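Local structure of endonuclease V (Bacillus subtilis, 3GA2) at residues Ile34-Ile39 with Tyr202-Ser207; Pro139-Ala144 with Asn194-Asp199. The protein probably repairs deaminated DNA, nicking the duplex at the second phosphodiester bond 3' to a deoxyinosine with magnesium as cofactor. The protein carries 1 engineered substitution. All coordinates share one frame; numbering follows the deposited sequence.

Interaction 1: Ile34-Ile39 with Tyr202-Ser207; sequences IHPDSI and YQITMS
The pyrrolidine ring of Pro36 meets the helix with its CG, 3.6 Å from CB of Gln203, and with its CB, 3.7 Å from OG of Ser207. The aromatic ring of Tyr202 belongs to the same helix but takes no part in this meeting: selenomethionine Met206 lays CG over one face, 3.7 Å above the plane and offset toward the rim, while NE2 of Gln203 lies in plane at the ring edge. Between Gln203 and Ser207, Ile204 carries most of the apolar contact. Its chi2 of 179° extends CD1 from CG1 to meet CD1 of Ile34 at 3.4 Å, tighter than usual van der Waals packing. CG2 of Ile34 sits 3.8 Å from that same Ile204 CD1, and the two side chains cross at about a right angle. In this RNase H-like domain, helix 198-207 packs on the mixed sheet through residues such as Thr205, which touches Ile141, Ile143 and Leu190, and the loop leading to strand 41-52 lies against it here. CD1 of Ile39 comes in more loosely, 4.3 Å from Ile204 CD1. An alanine in place of Ile204 would probably cost Ile34 CD1 and Ile39 CD1 their contact with its CD1 and open a gap beside Pro36 CG, which now packs 4.2 Å from Ile204 CG1. No hydrogen bond joins the segments; the hydroxyls of Ser38 and Ser207 each bond back within their own segment. Ser38 N donates to His35 O, as in a 3-10 turn, and Ser38 OG donates to the same oxygen; Ser207 OG and N reach Gln203 O from opposite faces of its carbonyl plane.

Interaction 2: Pro139-Ala144 with Asn194-Asp199; sequences PTIGIA and NYIDLD
Thr140 N donates to Asn194 O at 3.1 Å with an N-H...O angle of 158°, and the return bond from Asn194 N to Thr140 O is weak at 3.5 Å. The same Asn194 O receives a CA-H...O contact from Pro139 CA at 3.3 Å. Directly afterwards Tyr195 takes a left-handed backbone conformation (phi 68°), and the chain turns away from the antiparallel neighbour. This is where strand 188-194, beside strand 140-144 in the mixed sheet of the RNase H-like fold, gives way to helix 198-207; Asp197 is the N-cap of that helix, its OD1 accepting from Ser200 N. Pro139 lies against the turn, its CB 3.7 Å from Tyr195 O. Ile196 swings back over the strand: CG2 rests 3.3 Å from Thr140 O, and CG1, anti to the backbone N (chi1 -177°), leads to CD1, which meets CD1 of Ile141 at 4.0 Å with the side chains crossing at about a right angle. Asn194 OD1 accepts from Asn29 N, while its ND2 sits 3.2 Å above one face of the Tyr195 ring, toward the rim. Thr140 OG1 is hydrogen-bonded to Ala129 O on helix 128-136, and the Thr140 side chain also touches Ala133 one turn further along.

Overall arrangement
The centres of the two interactions are about 11 Å apart, on the same side of the chain's centre; interaction 2 lies at the entry to helix 198-207 and interaction 1 on its later part. Along the chain they are nested, in the order 34-39, 139-144, 194-199, 202-207. They also touch directly, Ile196 CD1 lying 3.4 Å from Ile34 CG2 and 3.9 Å from Ile204 CD1. Apolar contacts thus pass from Ile141 on strand 140-144 through Ile196, just before the helix, to Ile34 in the surface loop. Interaction 2 is the deeper, its centre about 9 Å from the centre of the chain against about 16 Å for interaction 1; the side chain of Ile141 lies about 11 Å from that of Asp116, a predicted magnesium ligand.

Interaction 1: Ile34-Ile39 with Tyr202-Ser207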
loop_
_atom_site.group_PDB
_atom_site.type_symbol
_atom_site.label_atom_id
_atom_site.label_comp_id
_atom_site.label_asym_id
_atom_site.label_seq_id
_atom_site.Cartn_x
_atom_site.Cartn_y
_atom_site.Cartn_z
ATOM N N ILE A 34 -16.958 -0.045 -4.939
ATOM C CA ILE A 34 -16.955 -1.371 -4.342
ATOM C C ILE A 34 -17.379 -1.320 -2.888
ATOM O O ILE A 34 -16.684 -0.755 -2.041
ATOM C CB ILE A 34 -15.553 -2.031 -4.497
ATOM C CG1 ILE A 34 -15.533 -3.417 -3.854
ATOM C CG2 ILE A 34 -14.495 -1.143 -3.890
ATOM C CD1 ILE A 34 -15.360 -3.415 -2.354
ATOM N N HIS A 35 -18.539 -1.905 -2.611
ATOM C CA HIS A 35 -19.080 -1.935 -1.261
ATOM C C HIS A 35 -18.341 -2.933 -0.395
ATOM O O HIS A 35 -17.967 -4.017 -0.846
ATOM C CB HIS A 35 -20.564 -2.312 -1.272
ATOM C CG HIS A 35 -21.445 -1.283 -1.902
ATOM N ND1 HIS A 35 -21.551 -1.129 -3.267
ATOM C CD2 HIS A 35 -22.255 -0.347 -1.353
ATOM C CE1 HIS A 35 -22.389 -0.143 -3.533
ATOM N NE2 HIS A 35 -22.830 0.349 -2.389
ATOM N N PRO A 36 -18.131 -2.574 0.874
ATOM C CA PRO A 36 -17.437 -3.421 1.840
ATOM C C PRO A 36 -18.062 -4.807 1.976
ATOM O O PRO A 36 -17.353 -5.808 2.027
ATOM C CB PRO A 36 -17.533 -2.612 3.126
ATOM C CG PRO A 36 -17.493 -1.205 2.628
ATOM C CD PRO A 36 -18.433 -1.255 1.453
ATOM N N ASP A 37 -19.386 -4.887 2.028
ATOM C CA ASP A 37 -20.000 -6.199 2.177
ATOM C C ASP A 37 -20.151 -7.003 0.891
ATOM O O ASP A 37 -20.731 -8.088 0.904
ATOM C CB ASP A 37 -21.353 -6.087 2.873
ATOM C CG ASP A 37 -22.093 -4.844 2.493
ATOM O OD1 ASP A 37 -22.092 -4.496 1.292
ATOM O OD2 ASP A 37 -22.687 -4.220 3.398
ATOM N N SER A 38 -19.626 -6.491 -0.215
ATOM C CA SER A 38 -19.725 -7.222 -1.466
ATOM C C SER A 38 -18.470 -8.059 -1.729
ATOM O O SER A 38 -18.436 -8.834 -2.677
ATOM C CB SER A 38 -19.949 -6.261 -2.640
ATOM O OG SER A 38 -18.731 -5.650 -3.027
ATOM N N ILE A 39 -17.438 -7.911 -0.902
ATOM C CA ILE A 39 -16.202 -8.671 -1.110
ATOM C C ILE A 39 -16.031 -9.892 -0.203
ATOM O O ILE A 39 -16.555 -9.934 0.912
ATOM C CB ILE A 39 -14.963 -7.776 -0.953
ATOM C CG1 ILE A 39 -15.097 -6.922 0.309
ATOM C CG2 ILE A 39 -14.773 -6.933 -2.210
ATOM C CD1 ILE A 39 -13.963 -5.940 0.520
ATOM N N TYR A 202 -12.421 4.528 1.487
ATOM C CA TYR A 202 -12.737 4.987 2.831
ATOM C C TYR A 202 -13.619 3.998 3.588
ATOM O O TYR A 202 -13.353 3.689 4.748
ATOM C CB TYR A 202 -13.429 6.353 2.764
ATOM C CG TYR A 202 -14.041 6.794 4.076
ATOM C CD1 TYR A 202 -15.394 6.576 4.339
ATOM C CD2 TYR A 202 -13.269 7.412 5.056
ATOM C CE1 TYR A 202 -15.967 6.963 5.545
ATOM C CE2 TYR A 202 -13.833 7.805 6.272
ATOM C CZ TYR A 202 -15.180 7.579 6.509
ATOM O OH TYR A 202 -15.750 7.983 7.699
ATOM N N GLN A 203 -14.663 3.505 2.933
ATOM C CA GLN A 203 -15.585 2.560 3.565
ATOM C C GLN A 203 -14.926 1.235 3.908
ATOM O O GLN A 203 -15.169 0.670 4.977
ATOM C CB GLN A 203 -16.788 2.295 2.661
ATOM C CG GLN A 203 -17.730 3.474 2.472
ATOM C CD GLN A 203 -18.235 4.047 3.785
ATOM O OE1 GLN A 203 -18.543 3.311 4.723
ATOM N NE2 GLN A 203 -18.339 5.371 3.850
ATOM N N ILE A 204 -14.110 0.723 2.993
ATOM C CA ILE A 204 -13.421 -0.536 3.233
ATOM C C ILE A 204 -12.419 -0.366 4.375
ATOM O O ILE A 204 -12.308 -1.232 5.243
ATOM C CB ILE A 204 -12.675 -1.024 1.968
ATOM C CG1 ILE A 204 -13.687 -1.395 0.877
ATOM C CG2 ILE A 204 -11.798 -2.225 2.309
ATOM C CD1 ILE A 204 -13.052 -1.861 -0.427
ATOM N N THR A 205 -11.697 0.754 4.384
ATOM C CA THR A 205 -10.713 1.000 5.437
ATOM C C THR A 205 -11.366 1.047 6.816
ATOM O O THR A 205 -10.898 0.399 7.754
ATOM C CB THR A 205 -9.936 2.320 5.197
ATOM O OG1 THR A 205 -9.156 2.203 4.000
ATOM C CG2 THR A 205 -8.999 2.617 6.369
HETATM N N MSE A 206 -12.451 1.807 6.936
HETATM C CA MSE A 206 -13.153 1.922 8.213
HETATM C C MSE A 206 -13.773 0.611 8.685
HETATM O O MSE A 206 -13.892 0.379 9.887
HETATM C CB MSE A 206 -14.244 2.998 8.137
HETATM C CG MSE A 206 -13.711 4.423 8.023
HETATM SE SE MSE A 206 -12.362 4.828 9.343
HETATM C CE MSE A 206 -13.388 4.513 10.962
ATOM N N SER A 207 -14.174 -0.243 7.748
ATOM C CA SER A 207 -14.773 -1.526 8.111
ATOM C C SER A 207 -13.724 -2.479 8.667
ATOM O O SER A 207 -14.054 -3.521 9.233
ATOM C CB SER A 207 -15.433 -2.183 6.897
ATOM O OG SER A 207 -16.604 -1.490 6.510
#

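Interaction 2: Pro139-Ala144 with Asn194-Asp199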
loop_
_atom_site.group_PDB
_atom_site.type_symbol
_atom_site.label_atom_id
_atom_site.label_comp_id
_atom_site.label_asym_id
_atom_site.label_seq_id
_atom_site.Cartn_x
_atom_site.Cartn_y
_atom_site.Cartn_z
ATOM N N PRO A 139 -8.188 -4.196 -7.253
ATOM C CA PRO A 139 -8.335 -2.877 -6.636
ATOM C C PRO A 139 -7.336 -2.789 -5.474
ATOM O O PRO A 139 -7.137 -3.768 -4.746
ATOM C CB PRO A 139 -9.774 -2.893 -6.128
ATOM C CG PRO A 139 -10.475 -3.797 -7.105
ATOM C CD PRO A 139 -9.476 -4.908 -7.305
ATOM N N THR A 140 -6.706 -1.633 -5.303
ATOM C CA THR A 140 -5.759 -1.452 -4.214
ATOM C C THR A 140 -6.075 -0.160 -3.469
ATOM O O THR A 140 -6.713 0.749 -4.013
ATOM C CB THR A 140 -4.287 -1.401 -4.707
ATOM O OG1 THR A 140 -4.114 -0.296 -5.604
ATOM C CG2 THR A 140 -3.912 -2.701 -5.420
ATOM N N ILE A 141 -5.624 -0.090 -2.220
ATOM C CA ILE A 141 -5.845 1.069 -1.366
ATOM C C ILE A 141 -4.544 1.436 -0.673
ATOM O O ILE A 141 -3.777 0.562 -0.266
ATOM C CB ILE A 141 -6.913 0.775 -0.281
ATOM C CG1 ILE A 141 -8.264 0.476 -0.940
ATOM C CG2 ILE A 141 -7.043 1.977 0.669
ATOM C CD1 ILE A 141 -9.314 -0.081 0.032
ATOM N N GLY A 142 -4.298 2.734 -0.548
ATOM C CA GLY A 142 -3.093 3.199 0.106
ATOM C C GLY A 142 -3.377 3.654 1.525
ATOM O O GLY A 142 -4.274 4.461 1.759
ATOM N N ILE A 143 -2.614 3.121 2.474
ATOM C CA ILE A 143 -2.752 3.468 3.889
ATOM C C ILE A 143 -1.356 3.914 4.367
ATOM O O ILE A 143 -0.513 3.075 4.694
ATOM C CB ILE A 143 -3.186 2.244 4.735
ATOM C CG1 ILE A 143 -4.531 1.695 4.246
ATOM C CG2 ILE A 143 -3.275 2.642 6.205
ATOM C CD1 ILE A 143 -5.716 2.640 4.467
ATOM N N ALA A 144 -1.116 5.221 4.402
ATOM C CA ALA A 144 0.185 5.750 4.825
ATOM C C ALA A 144 0.208 6.227 6.290
ATOM O O ALA A 144 -0.731 6.872 6.752
ATOM C CB ALA A 144 0.606 6.893 3.891
ATOM N N ASN A 194 -5.702 1.962 -7.089
ATOM C CA ASN A 194 -6.178 1.987 -8.474
ATOM C C ASN A 194 -7.390 1.068 -8.566
ATOM O O ASN A 194 -7.539 0.148 -7.760
ATOM C CB ASN A 194 -5.084 1.539 -9.458
ATOM C CG ASN A 194 -5.442 1.848 -10.912
ATOM O OD1 ASN A 194 -6.344 2.642 -11.183
ATOM N ND2 ASN A 194 -4.728 1.227 -11.849
ATOM N N TYR A 195 -8.278 1.351 -9.516
ATOM C CA TYR A 195 -9.472 0.539 -9.726
ATOM C C TYR A 195 -10.501 0.626 -8.596
ATOM O O TYR A 195 -11.212 -0.341 -8.316
ATOM C CB TYR A 195 -9.068 -0.926 -9.935
ATOM C CG TYR A 195 -7.982 -1.123 -10.968
ATOM C CD1 TYR A 195 -8.084 -0.554 -12.228
ATOM C CD2 TYR A 195 -6.864 -1.900 -10.690
ATOM C CE1 TYR A 195 -7.095 -0.755 -13.193
ATOM C CE2 TYR A 195 -5.874 -2.109 -11.642
ATOM C CZ TYR A 195 -5.993 -1.537 -12.890
ATOM O OH TYR A 195 -5.010 -1.762 -13.833
ATOM N N ILE A 196 -10.586 1.788 -7.957
ATOM C CA ILE A 196 -11.522 1.981 -6.854
ATOM C C ILE A 196 -11.627 3.474 -6.537
ATOM O O ILE A 196 -10.639 4.202 -6.651
ATOM C CB ILE A 196 -11.025 1.215 -5.608
ATOM C CG1 ILE A 196 -12.015 1.342 -4.455
ATOM C CG2 ILE A 196 -9.663 1.770 -5.180
ATOM C CD1 ILE A 196 -11.604 0.521 -3.222
ATOM N N ASP A 197 -12.819 3.928 -6.145
ATOM C CA ASP A 197 -13.014 5.336 -5.813
ATOM C C ASP A 197 -12.667 5.633 -4.354
ATOM O O ASP A 197 -12.484 4.720 -3.542
ATOM C CB ASP A 197 -14.450 5.790 -6.121
ATOM C CG ASP A 197 -15.504 5.018 -5.353
ATOM O OD1 ASP A 197 -15.229 4.525 -4.247
ATOM O OD2 ASP A 197 -16.639 4.918 -5.859
ATOM N N LEU A 198 -12.559 6.917 -4.028
ATOM C CA LEU A 198 -12.204 7.326 -2.676
ATOM C C LEU A 198 -13.231 6.886 -1.641
ATOM O O LEU A 198 -12.879 6.472 -0.539
ATOM C CB LEU A 198 -12.028 8.844 -2.610
ATOM C CG LEU A 198 -11.484 9.355 -1.272
ATOM C CD1 LEU A 198 -10.249 8.544 -0.883
ATOM C CD2 LEU A 198 -11.136 10.845 -1.379
ATOM N N ASP A 199 -14.504 6.977 -2.003
ATOM C CA ASP A 199 -15.574 6.592 -1.103
ATOM C C ASP A 199 -15.436 5.142 -0.668
ATOM O O ASP A 199 -15.546 4.827 0.514
ATOM C CB ASP A 199 -16.924 6.776 -1.781
ATOM C CG ASP A 199 -18.028 6.997 -0.793
ATOM O OD1 ASP A 199 -18.056 8.091 -0.190
ATOM O OD2 ASP A 199 -18.865 6.089 -0.610
#